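Local structure of DegQ (Legionella fallonii, 3PV2) at residues G258-F263 against L346-T351; I305-N310 against K334-R339; L327-T332 against V350-S355; F366-A371 against S394-G399. The protein acts as a self-compartmentizing HtrA-family protease that assembles into large 12-meric particles and, as a chaperone protease, probably degrades damaged or misfolded proteins. All coordinates share one frame; numbering follows the deposited sequence.

Contact 1 of 4, residues G258-F263 against L346-T351; sequences GLMGIF and LSAVVT
The flat groups that Leu259 and Thr351 bring together are peptide units, and they meet through their N-H and C=O atoms. Leu259 N reaches Thr351 O at 2.6 Å. The return bond runs from Thr351 N to Leu259 O at 3.2 Å. The two bonds close a single antiparallel hydrogen-bonded bridge. Leu259 O is touched a second time by the CA-H of Val350 (CA to O 3.5 Å), and Val350 CG1 lies 3.6 Å from the same oxygen. Beside this polar pair, Met260 supplies the apolar grip. Its CG stands anti to the backbone N (chi1 177°), and the chain then bends at chi2 and chi3. SD rests 3.7 Å from Ala348 CB, while CE meets Val350 CG2 at 3.9 Å, the two side chains crossing at about a right angle. Residues 258-261, before strand 262-266, probably correspond to the carboxylate-binding loop of PDZ domains, here bridged to the residues just after strand 342-349. Around it, Met260 packs on Pro294 and Ala348 on Ala298 of helix 294-298, and both Met260 and Val350 reach Val333 of strand 332-339.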
loop_
_atom_site.group_PDB
_atom_site.type_symbol
_atom_site.label_atom_id
_atom_site.label_comp_id
_atom_site.label_asym_id
_atom_site.label_seq_id
_atom_site.Cartn_x
_atom_site.Cartn_y
_atom_site.Cartn_z
ATOM N N GLY B 258 12.642 -50.312 16.982
ATOM C CA GLY B 258 14.036 -50.676 17.016
ATOM C C GLY B 258 14.586 -50.686 15.604
ATOM O O GLY B 258 13.941 -50.243 14.653
ATOM N N LEU B 259 15.754 -51.279 15.484
ATOM C CA LEU B 259 16.527 -51.197 14.288
ATOM C C LEU B 259 16.750 -52.577 13.712
ATOM O O LEU B 259 17.038 -53.533 14.435
ATOM C CB LEU B 259 17.863 -50.608 14.633
ATOM C CG LEU B 259 18.807 -50.537 13.454
ATOM C CD1 LEU B 259 18.049 -49.827 12.328
ATOM C CD2 LEU B 259 20.105 -49.844 13.811
ATOM N N MET B 260 16.644 -52.654 12.395
ATOM C CA MET B 260 17.079 -53.831 11.649
ATOM C C MET B 260 18.181 -53.516 10.616
ATOM O O MET B 260 19.096 -54.296 10.453
ATOM C CB MET B 260 15.891 -54.466 11.007
ATOM C CG MET B 260 16.252 -55.664 10.155
ATOM S SD MET B 260 16.683 -57.025 11.217
ATOM C CE MET B 260 15.100 -57.205 12.099
ATOM N N GLY B 261 18.161 -52.364 9.973
ATOM C CA GLY B 261 19.311 -51.939 9.134
ATOM C C GLY B 261 19.287 -52.371 7.644
ATOM O O GLY B 261 20.348 -52.519 7.019
ATOM N N ILE B 262 18.102 -52.517 7.068
ATOM C CA ILE B 262 17.972 -52.812 5.620
ATOM C C ILE B 262 16.906 -52.014 4.883
ATOM O O ILE B 262 15.777 -51.892 5.372
ATOM C CB ILE B 262 17.512 -54.212 5.416
ATOM C CG1 ILE B 262 16.087 -54.337 5.960
ATOM C CG2 ILE B 262 18.445 -55.156 6.139
ATOM C CD1 ILE B 262 15.322 -55.436 5.349
ATOM N N PHE B 263 17.231 -51.565 3.676
ATOM C CA PHE B 263 16.275 -50.917 2.859
ATOM C C PHE B 263 15.714 -51.925 1.891
ATOM O O PHE B 263 16.457 -52.762 1.343
ATOM C CB PHE B 263 16.993 -49.830 2.078
ATOM C CG PHE B 263 17.267 -48.558 2.852
ATOM C CD1 PHE B 263 18.017 -48.575 4.040
ATOM C CD2 PHE B 263 16.879 -47.311 2.301
ATOM C CE1 PHE B 263 18.332 -47.366 4.721
ATOM C CE2 PHE B 263 17.176 -46.094 2.970
ATOM C CZ PHE B 263 17.901 -46.117 4.174
ATOM N N LEU B 346 17.262 -66.944 7.615
ATOM C CA LEU B 346 18.148 -66.158 8.447
ATOM C C LEU B 346 17.452 -65.735 9.716
ATOM O O LEU B 346 16.200 -65.639 9.778
ATOM C CB LEU B 346 18.598 -64.911 7.702
ATOM C CG LEU B 346 19.160 -65.119 6.290
ATOM C CD1 LEU B 346 19.266 -63.762 5.594
ATOM C CD2 LEU B 346 20.495 -65.931 6.261
ATOM N N SER B 347 18.284 -65.397 10.690
ATOM C CA SER B 347 17.809 -64.954 11.984
ATOM C C SER B 347 18.549 -63.688 12.456
ATOM O O SER B 347 19.773 -63.666 12.558
ATOM C CB SER B 347 18.003 -66.071 13.037
ATOM O OG SER B 347 17.257 -65.719 14.193
ATOM N N ALA B 348 17.763 -62.654 12.720
ATOM C CA ALA B 348 18.266 -61.365 13.112
ATOM C C ALA B 348 17.656 -60.930 14.474
ATOM O O ALA B 348 16.530 -61.282 14.814
ATOM C CB ALA B 348 17.976 -60.343 12.027
ATOM N N VAL B 349 18.429 -60.176 15.252
ATOM C CA VAL B 349 17.951 -59.626 16.545
ATOM C C VAL B 349 17.742 -58.104 16.444
ATOM O O VAL B 349 18.653 -57.409 16.091
ATOM C CB VAL B 349 18.901 -60.047 17.712
ATOM C CG1 VAL B 349 18.451 -59.434 19.065
ATOM C CG2 VAL B 349 18.914 -61.586 17.872
ATOM N N VAL B 350 16.534 -57.610 16.673
ATOM C CA VAL B 350 16.252 -56.191 16.591
ATOM C C VAL B 350 16.955 -55.475 17.728
ATOM O O VAL B 350 16.904 -55.954 18.860
ATOM C CB VAL B 350 14.763 -55.905 16.784
ATOM C CG1 VAL B 350 14.486 -54.397 16.755
ATOM C CG2 VAL B 350 13.901 -56.643 15.736
ATOM N N THR B 351 17.601 -54.354 17.437
ATOM C CA THR B 351 18.312 -53.610 18.443
ATOM C C THR B 351 17.738 -52.227 18.626
ATOM O O THR B 351 17.010 -51.694 17.764
ATOM C CB THR B 351 19.850 -53.469 18.147
ATOM O OG1 THR B 351 20.072 -52.877 16.855
ATOM C CG2 THR B 351 20.517 -54.823 18.221
#

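Contact 2 of 4, residues I305-N310 against K334-R339; sequences IITQIN and KIIVER
Ile305 and Glu338 pair through two backbone bonds, Ile305 N to Glu338 O and Glu338 N to Ile305 O (2.8 Å), at one end of an antiparallel strand pair. Farther along, Thr307 N donates to Ile336 O at 2.9 Å, and Gln308 N adds a weak bond to that oxygen. Thr307 and Gln308 thus both face Ile336, a classic beta bulge that shifts the register by one. Ile336 N to Gln308 O (2.7 Å) and Asn310 N to Lys334 O continue the pairing. The last link uses a side chain: Asn310 CG stands anti to the carbonyl carbon, beside the backbone N (chi1 -68°), and OD1 takes a nearly straight bond (172°) from Lys334 N at 2.9 Å. Apolar contacts gather on the face of Ile306, Ile309, Ile335 and Val337: Ile306 CG1 touches Val337 CG1 at 3.7 Å and Ile335 CG2 at 4.0 Å. On the other face Gln308 and Ile336 lie side by side, CB to CB 3.8 Å. The chemistry divides the strand pair into a buried aliphatic side and a mixed one, where Gln308 and Glu338 stand beside Ile305 and Ile336 and one water bridges Thr307 OG1 and Glu338 OE2; the bulge sets one firm and one weak backbone N-H on Ile336 O.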
loop_
_atom_site.group_PDB
_atom_site.type_symbol
_atom_site.label_atom_id
_atom_site.label_comp_id
_atom_site.label_asym_id
_atom_site.label_seq_id
_atom_site.Cartn_x
_atom_site.Cartn_y
_atom_site.Cartn_z
ATOM N N ILE B 305 15.798 -61.364 -2.063
ATOM C CA ILE B 305 14.378 -61.083 -2.057
ATOM C C ILE B 305 13.787 -61.690 -0.771
ATOM O O ILE B 305 13.821 -62.946 -0.588
ATOM C CB ILE B 305 13.701 -61.752 -3.251
ATOM C CG1 ILE B 305 14.336 -61.377 -4.599
ATOM C CG2 ILE B 305 12.195 -61.393 -3.307
ATOM C CD1 ILE B 305 14.242 -60.023 -4.851
ATOM N N ILE B 306 13.177 -60.854 0.065
ATOM C CA ILE B 306 12.592 -61.333 1.273
ATOM C C ILE B 306 11.233 -61.912 0.970
ATOM O O ILE B 306 10.396 -61.234 0.383
ATOM C CB ILE B 306 12.428 -60.208 2.323
ATOM C CG1 ILE B 306 13.783 -59.766 2.857
ATOM C CG2 ILE B 306 11.507 -60.712 3.437
ATOM C CD1 ILE B 306 13.770 -58.328 3.503
ATOM N N THR B 307 11.022 -63.175 1.268
ATOM C CA THR B 307 9.689 -63.786 1.029
ATOM C C THR B 307 8.870 -64.077 2.301
ATOM O O THR B 307 7.669 -64.407 2.229
ATOM C CB THR B 307 9.815 -65.049 0.215
ATOM O OG1 THR B 307 10.651 -65.966 0.920
ATOM C CG2 THR B 307 10.448 -64.739 -1.107
ATOM N N GLN B 308 9.495 -63.935 3.458
ATOM C CA GLN B 308 8.861 -64.196 4.729
ATOM C C GLN B 308 9.631 -63.594 5.888
ATOM O O GLN B 308 10.878 -63.747 6.003
ATOM C CB GLN B 308 8.796 -65.690 5.019
ATOM C CG GLN B 308 7.581 -66.071 5.856
ATOM C CD GLN B 308 7.419 -67.613 6.086
ATOM O OE1 GLN B 308 7.501 -68.114 7.238
ATOM N NE2 GLN B 308 7.188 -68.345 5.006
ATOM N N ILE B 309 8.867 -62.975 6.772
ATOM C CA ILE B 309 9.379 -62.459 8.050
ATOM C C ILE B 309 8.509 -63.081 9.187
ATOM O O ILE B 309 7.277 -62.880 9.215
ATOM C CB ILE B 309 9.277 -60.945 8.074
ATOM C CG1 ILE B 309 10.263 -60.350 7.057
ATOM C CG2 ILE B 309 9.561 -60.387 9.495
ATOM C CD1 ILE B 309 10.211 -58.889 6.979
ATOM N N ASN B 310 9.150 -63.845 10.068
ATOM C CA ASN B 310 8.453 -64.649 11.093
ATOM C C ASN B 310 7.380 -65.513 10.451
ATOM O O ASN B 310 7.701 -66.378 9.671
ATOM C CB ASN B 310 7.899 -63.759 12.221
ATOM C CG ASN B 310 9.005 -63.128 13.070
ATOM O OD1 ASN B 310 10.110 -63.667 13.161
ATOM N ND2 ASN B 310 8.722 -61.955 13.658
ATOM N N LYS B 334 12.782 -64.117 12.224
ATOM C CA LYS B 334 13.129 -65.103 11.233
ATOM C C LYS B 334 12.920 -64.450 9.860
ATOM O O LYS B 334 11.880 -63.891 9.618
ATOM C CB LYS B 334 12.255 -66.338 11.398
ATOM C CG LYS B 334 12.235 -67.269 10.223
ATOM C CD LYS B 334 11.495 -68.541 10.544
ATOM C CE LYS B 334 10.916 -69.132 9.296
ATOM N NZ LYS B 334 9.972 -70.266 9.563
ATOM N N ILE B 335 13.909 -64.503 8.990
ATOM C CA ILE B 335 13.755 -63.896 7.646
ATOM C C ILE B 335 14.071 -64.913 6.581
ATOM O O ILE B 335 15.127 -65.490 6.600
ATOM C CB ILE B 335 14.662 -62.654 7.436
ATOM C CG1 ILE B 335 14.431 -61.580 8.511
ATOM C CG2 ILE B 335 14.346 -62.057 6.102
ATOM C CD1 ILE B 335 15.644 -60.574 8.708
ATOM N N ILE B 336 13.156 -65.157 5.656
ATOM C CA ILE B 336 13.403 -66.149 4.615
ATOM C C ILE B 336 13.612 -65.361 3.346
ATOM O O ILE B 336 12.814 -64.529 3.046
ATOM C CB ILE B 336 12.224 -67.181 4.465
ATOM C CG1 ILE B 336 12.127 -68.078 5.712
ATOM C CG2 ILE B 336 12.410 -68.121 3.226
ATOM C CD1 ILE B 336 11.017 -69.130 5.578
ATOM N N VAL B 337 14.707 -65.599 2.641
ATOM C CA VAL B 337 15.008 -64.878 1.381
ATOM C C VAL B 337 15.272 -65.868 0.249
ATOM O O VAL B 337 15.486 -67.022 0.440
ATOM C CB VAL B 337 16.202 -63.859 1.493
ATOM C CG1 VAL B 337 15.913 -62.719 2.593
ATOM C CG2 VAL B 337 17.458 -64.573 1.798
ATOM N N GLU B 338 15.228 -65.347 -0.959
ATOM C CA GLU B 338 15.685 -66.063 -2.116
ATOM C C GLU B 338 16.953 -65.356 -2.521
ATOM O O GLU B 338 16.951 -64.161 -2.700
ATOM C CB GLU B 338 14.698 -65.962 -3.283
ATOM C CG GLU B 338 13.462 -66.799 -3.158
ATOM C CD GLU B 338 13.685 -68.240 -3.501
ATOM O OE1 GLU B 338 14.428 -68.593 -4.432
ATOM O OE2 GLU B 338 13.090 -69.058 -2.812
ATOM N N ARG B 339 18.027 -66.092 -2.709
ATOM C CA ARG B 339 19.211 -65.514 -3.214
ATOM C C ARG B 339 19.709 -66.276 -4.397
ATOM O O ARG B 339 20.191 -67.352 -4.230
ATOM C CB ARG B 339 20.296 -65.504 -2.112
ATOM C CG ARG B 339 21.702 -65.068 -2.604
ATOM C CD ARG B 339 22.766 -65.029 -1.404
ATOM N NE ARG B 339 22.250 -64.252 -0.270
ATOM C CZ ARG B 339 22.714 -64.283 0.972
ATOM N NH1 ARG B 339 23.738 -65.057 1.305
ATOM N NH2 ARG B 339 22.121 -63.540 1.902
HETATM O O HOH W 1 11.250 -68.228 -0.467
#

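Contact 3 of 4, residues L327-T332 against V350-S355; sequences LRVGST and VTDIKS
Gly330 and Val350 are joined through the backbone: Gly330 N donates to Val350 O at 2.9 Å, and Val350 N returns a bond of 3.0 Å to Ser331 O. The 327-332 partner contains a type II turn from Arg328 to Ser331, closed by Ser331 N on Arg328 O, in which Gly330 takes the positive-phi position (phi 92°). The isopropyl group of Val350 lies against the turn. Its CB lies 3.8 Å from Arg328 O, CG1 approaches Val329 CA, and CG2 meets Leu327 CB at 4.1 Å and Ser331 O at 3.8 Å. Val329 extends the contact to the next residues of segment 350-355. Its CG1, anti to the backbone N (chi1 166°), comes 3.6 Å from Asp352 N and 4.0 Å from Asp352 CB, while CG2 touches Asp352 CA. The carboxylate of Asp352 is engaged at both oxygens. OD1 receives Ser355 N at 3.2 Å on its anti lone pair, a capping bond from Asp352 at the N-cap of helix 353-362, and OD2 is hydrogen-bonded to His256 NE2. Arg328 forms a cation-pi contact with Phe252. The contact therefore combines two backbone bonds beside one buried valine with a helix cap. Placed at the helix N-terminus, the Asp352 charge would be expected to interact favourably with the helix dipole, and its bond to His256 ties the start of helix 353-362 to the loop between helix 239-252 and strand 262-266.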
loop_
_atom_site.group_PDB
_atom_site.type_symbol
_atom_site.label_atom_id
_atom_site.label_comp_id
_atom_site.label_asym_id
_atom_site.label_seq_id
_atom_site.Cartn_x
_atom_site.Cartn_y
_atom_site.Cartn_z
ATOM N N LEU B 327 8.244 -54.814 15.794
ATOM C CA LEU B 327 8.852 -55.829 16.654
ATOM C C LEU B 327 9.580 -55.115 17.774
ATOM O O LEU B 327 10.010 -53.973 17.650
ATOM C CB LEU B 327 9.826 -56.727 15.882
ATOM C CG LEU B 327 9.260 -57.809 14.947
ATOM C CD1 LEU B 327 7.789 -57.603 14.645
ATOM C CD2 LEU B 327 10.099 -57.858 13.720
ATOM N N ARG B 328 9.745 -55.834 18.860
ATOM C CA ARG B 328 10.343 -55.275 20.047
ATOM C C ARG B 328 11.853 -55.401 20.045
ATOM O O ARG B 328 12.396 -56.461 19.732
ATOM C CB ARG B 328 9.769 -55.998 21.276
ATOM C CG ARG B 328 8.367 -55.503 21.658
ATOM C CD ARG B 328 8.469 -54.753 22.951
ATOM N NE ARG B 328 7.852 -53.449 22.902
ATOM C CZ ARG B 328 8.105 -52.506 23.791
ATOM N NH1 ARG B 328 8.950 -52.743 24.785
ATOM N NH2 ARG B 328 7.518 -51.326 23.683
ATOM N N VAL B 329 12.520 -54.338 20.478
ATOM C CA VAL B 329 13.949 -54.394 20.711
ATOM C C VAL B 329 14.166 -55.669 21.489
ATOM O O VAL B 329 13.391 -55.982 22.351
ATOM C CB VAL B 329 14.460 -53.167 21.515
ATOM C CG1 VAL B 329 15.914 -53.411 22.063
ATOM C CG2 VAL B 329 14.371 -51.872 20.662
ATOM N N GLY B 330 15.208 -56.415 21.179
ATOM C CA GLY B 330 15.425 -57.715 21.765
ATOM C C GLY B 330 14.845 -58.878 21.001
ATOM O O GLY B 330 15.357 -59.988 21.138
ATOM N N SER B 331 13.764 -58.694 20.225
ATOM C CA SER B 331 13.179 -59.867 19.545
ATOM C C SER B 331 14.023 -60.474 18.445
ATOM O O SER B 331 14.720 -59.779 17.685
ATOM C CB SER B 331 11.763 -59.680 19.018
ATOM O OG SER B 331 11.425 -58.364 18.740
ATOM N N THR B 332 13.959 -61.801 18.399
ATOM C CA THR B 332 14.563 -62.579 17.347
ATOM C C THR B 332 13.525 -62.597 16.226
ATOM O O THR B 332 12.314 -62.764 16.471
ATOM C CB THR B 332 15.017 -63.954 17.862
ATOM O OG1 THR B 332 16.222 -63.787 18.617
ATOM C CG2 THR B 332 15.282 -64.959 16.732
ATOM N N VAL B 350 16.534 -57.610 16.673
ATOM C CA VAL B 350 16.252 -56.191 16.591
ATOM C C VAL B 350 16.955 -55.475 17.728
ATOM O O VAL B 350 16.904 -55.954 18.860
ATOM C CB VAL B 350 14.763 -55.905 16.784
ATOM C CG1 VAL B 350 14.486 -54.397 16.755
ATOM C CG2 VAL B 350 13.901 -56.643 15.736
ATOM N N THR B 351 17.601 -54.354 17.437
ATOM C CA THR B 351 18.312 -53.610 18.443
ATOM C C THR B 351 17.738 -52.227 18.626
ATOM O O THR B 351 17.010 -51.694 17.764
ATOM C CB THR B 351 19.850 -53.469 18.147
ATOM O OG1 THR B 351 20.072 -52.877 16.855
ATOM C CG2 THR B 351 20.517 -54.823 18.221
ATOM N N ASP B 352 18.102 -51.646 19.761
ATOM C CA ASP B 352 17.769 -50.278 20.077
ATOM C C ASP B 352 18.597 -49.336 19.210
ATOM O O ASP B 352 19.802 -49.528 19.081
ATOM C CB ASP B 352 18.004 -49.983 21.563
ATOM C CG ASP B 352 17.448 -48.636 21.955
ATOM O OD1 ASP B 352 18.233 -47.672 22.072
ATOM O OD2 ASP B 352 16.207 -48.536 22.087
ATOM N N ILE B 353 17.928 -48.338 18.635
ATOM C CA ILE B 353 18.483 -47.454 17.580
ATOM C C ILE B 353 19.599 -46.656 18.217
ATOM O O ILE B 353 20.686 -46.515 17.676
ATOM C CB ILE B 353 17.414 -46.477 16.990
ATOM C CG1 ILE B 353 16.186 -47.250 16.485
ATOM C CG2 ILE B 353 17.988 -45.623 15.832
ATOM C CD1 ILE B 353 14.895 -46.410 16.354
ATOM N N LYS B 354 19.326 -46.177 19.409
ATOM C CA LYS B 354 20.307 -45.416 20.145
ATOM C C LYS B 354 21.484 -46.268 20.651
ATOM O O LYS B 354 22.630 -45.798 20.675
ATOM C CB LYS B 354 19.605 -44.627 21.263
ATOM C CG LYS B 354 18.613 -43.584 20.662
ATOM C CD LYS B 354 17.542 -43.129 21.675
ATOM C CE LYS B 354 18.075 -42.138 22.714
ATOM N NZ LYS B 354 17.060 -41.073 23.044
ATOM N N SER B 355 21.228 -47.518 21.003
ATOM C CA SER B 355 22.318 -48.417 21.400
ATOM C C SER B 355 23.223 -48.789 20.235
ATOM O O SER B 355 24.426 -48.923 20.413
ATOM C CB SER B 355 21.794 -49.688 22.074
ATOM O OG SER B 355 21.095 -49.355 23.262
#

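Contact 4 of 4, residues F366-A371 against S394-G399; sequences FLYGLA and SENSAG
Gly369 O accepts from Ser394 N at 3.0 Å, the backbone bond that joins the two segments directly. A water supplies three more links: it donates to Phe366 O and Tyr368 O, each at 2.7 Å, and accepts from Gly399 N at 2.8 Å, so a helix-start N-H and two loop carbonyls are satisfied together. Ser394 O is gripped twice, by Ser397 N and by Ser397 OG at 2.6 Å, the latter in the carbonyl plane. Ser397 OG in turn receives Trp400 N, which makes Ser397 the N-cap of helix 398-402; its CB lies 3.1 Å from Tyr368 O. Ser394 OG donates to Asn396 OD1, leaving Asn396 ND2 to reach the Tyr368 ring edge in plane. Tyr368 CG is anti to the backbone N (chi1 168°), and at the ring's end OH takes a weak bond from ND2 (3.3 Å), the ring and amide planes standing 71° apart. The stronger partner of Tyr368 OH is Glu357, on the helix 353-362 that joins the PDZ domains. Leu370 CD2 lies 3.9 Å from Ser397 OG. A type II turn entering strand 370-378, set against the capped start of a short helix, is consistent with the carboxylate-binding loop of a PDZ fold, probably that of the second PDZ domain.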
loop_
_atom_site.group_PDB
_atom_site.type_symbol
_atom_site.label_atom_id
_atom_site.label_comp_id
_atom_site.label_asym_id
_atom_site.label_seq_id
_atom_site.Cartn_x
_atom_site.Cartn_y
_atom_site.Cartn_z
ATOM N N PHE B 366 36.851 -41.467 16.696
ATOM C CA PHE B 366 37.205 -40.157 16.180
ATOM C C PHE B 366 36.603 -39.839 14.870
ATOM O O PHE B 366 36.373 -38.639 14.597
ATOM C CB PHE B 366 38.702 -40.062 16.098
ATOM C CG PHE B 366 39.394 -40.396 17.402
ATOM C CD1 PHE B 366 40.386 -41.345 17.418
ATOM C CD2 PHE B 366 38.988 -39.829 18.576
ATOM C CE1 PHE B 366 41.023 -41.689 18.566
ATOM C CE2 PHE B 366 39.614 -40.178 19.801
ATOM C CZ PHE B 366 40.664 -41.120 19.793
ATOM N N LEU B 367 36.497 -40.825 13.997
ATOM C CA LEU B 367 36.107 -40.571 12.577
ATOM C C LEU B 367 34.645 -40.891 12.334
ATOM O O LEU B 367 34.159 -40.736 11.187
ATOM C CB LEU B 367 36.952 -41.471 11.669
ATOM C CG LEU B 367 38.500 -41.215 11.802
ATOM C CD1 LEU B 367 39.245 -42.040 10.727
ATOM C CD2 LEU B 367 38.871 -39.688 11.723
ATOM N N TYR B 368 33.951 -41.381 13.377
ATOM C CA TYR B 368 32.504 -41.611 13.284
ATOM C C TYR B 368 31.759 -40.402 12.661
ATOM O O TYR B 368 31.916 -39.282 13.095
ATOM C CB TYR B 368 31.886 -41.947 14.668
ATOM C CG TYR B 368 30.375 -41.903 14.622
ATOM C CD1 TYR B 368 29.638 -43.016 14.183
ATOM C CD2 TYR B 368 29.683 -40.729 14.962
ATOM C CE1 TYR B 368 28.239 -42.977 14.086
ATOM C CE2 TYR B 368 28.273 -40.658 14.824
ATOM C CZ TYR B 368 27.559 -41.798 14.396
ATOM O OH TYR B 368 26.164 -41.719 14.299
ATOM N N GLY B 369 30.917 -40.665 11.648
ATOM C CA GLY B 369 30.041 -39.634 11.081
ATOM C C GLY B 369 30.723 -38.770 10.053
ATOM O O GLY B 369 30.101 -37.809 9.572
ATOM N N LEU B 370 31.987 -39.038 9.723
ATOM C CA LEU B 370 32.675 -38.213 8.730
ATOM C C LEU B 370 32.717 -38.922 7.370
ATOM O O LEU B 370 33.068 -40.128 7.308
ATOM C CB LEU B 370 34.099 -37.906 9.182
ATOM C CG LEU B 370 34.226 -37.192 10.594
ATOM C CD1 LEU B 370 35.732 -37.013 10.880
ATOM C CD2 LEU B 370 33.411 -35.847 10.694
ATOM N N ALA B 371 32.364 -38.183 6.314
ATOM C CA ALA B 371 32.497 -38.641 4.953
ATOM C C ALA B 371 33.827 -38.095 4.482
ATOM O O ALA B 371 34.115 -36.901 4.609
ATOM C CB ALA B 371 31.291 -38.095 4.070
ATOM N N SER B 394 28.518 -35.429 10.342
ATOM C CA SER B 394 27.256 -35.281 11.000
ATOM C C SER B 394 27.433 -34.401 12.220
ATOM O O SER B 394 28.461 -34.377 12.878
ATOM C CB SER B 394 26.651 -36.631 11.397
ATOM O OG SER B 394 27.515 -37.311 12.236
ATOM N N GLU B 395 26.406 -33.660 12.532
ATOM C CA GLU B 395 26.467 -32.790 13.672
ATOM C C GLU B 395 26.502 -33.541 15.011
ATOM O O GLU B 395 26.895 -32.958 16.003
ATOM C CB GLU B 395 25.326 -31.781 13.566
ATOM C CG GLU B 395 25.448 -31.128 12.193
ATOM C CD GLU B 395 24.415 -30.114 11.891
ATOM O OE1 GLU B 395 23.983 -30.079 10.704
ATOM O OE2 GLU B 395 24.058 -29.363 12.828
ATOM N N ASN B 396 26.145 -34.823 15.040
ATOM C CA ASN B 396 26.359 -35.612 16.240
ATOM C C ASN B 396 27.811 -36.218 16.344
ATOM O O ASN B 396 28.098 -37.043 17.173
ATOM C CB ASN B 396 25.262 -36.692 16.416
ATOM C CG ASN B 396 25.345 -37.811 15.366
ATOM O OD1 ASN B 396 25.846 -37.605 14.251
ATOM N ND2 ASN B 396 24.897 -39.014 15.739
ATOM N N SER B 397 28.754 -35.829 15.511
ATOM C CA SER B 397 30.046 -36.538 15.595
ATOM C C SER B 397 31.025 -35.885 16.538
ATOM O O SER B 397 30.925 -34.686 16.819
ATOM C CB SER B 397 30.601 -36.639 14.181
ATOM O OG SER B 397 30.817 -35.332 13.620
ATOM N N ALA B 398 32.002 -36.648 17.012
ATOM C CA ALA B 398 33.077 -36.100 17.754
ATOM C C ALA B 398 33.878 -35.108 16.938
ATOM O O ALA B 398 34.365 -34.105 17.460
ATOM C CB ALA B 398 33.936 -37.200 18.299
ATOM N N GLY B 399 33.908 -35.323 15.623
ATOM C CA GLY B 399 34.571 -34.455 14.694
ATOM C C GLY B 399 33.949 -33.089 14.635
ATOM O O GLY B 399 34.611 -32.067 14.850
HETATM O O HOH W 2 33.856 -37.717 14.130
#

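Contacts 1 and 2 belong to the first PDZ domain; contact 3 touches both and also takes in the start of helix 353-362, which leads to the second. Contact 4 lies in that second domain, its centre about 23 Å from that of contact 1 and about 34 Å from that of contact 2. Contacts 1 and 2 meet on one sheet: contact 2 is strand pairing broken by a bulge, contact 1 a single bridge plus a methionine. Contact 3, at the surface, shares Val350 and Thr351 with contact 1. Contact 4, partly buried like contacts 1 and 2, relies on serine side chains and a three-way water; its 366-371 segment, like 258-263, enters its domain's first strand, but meets a helix start, not a strand end.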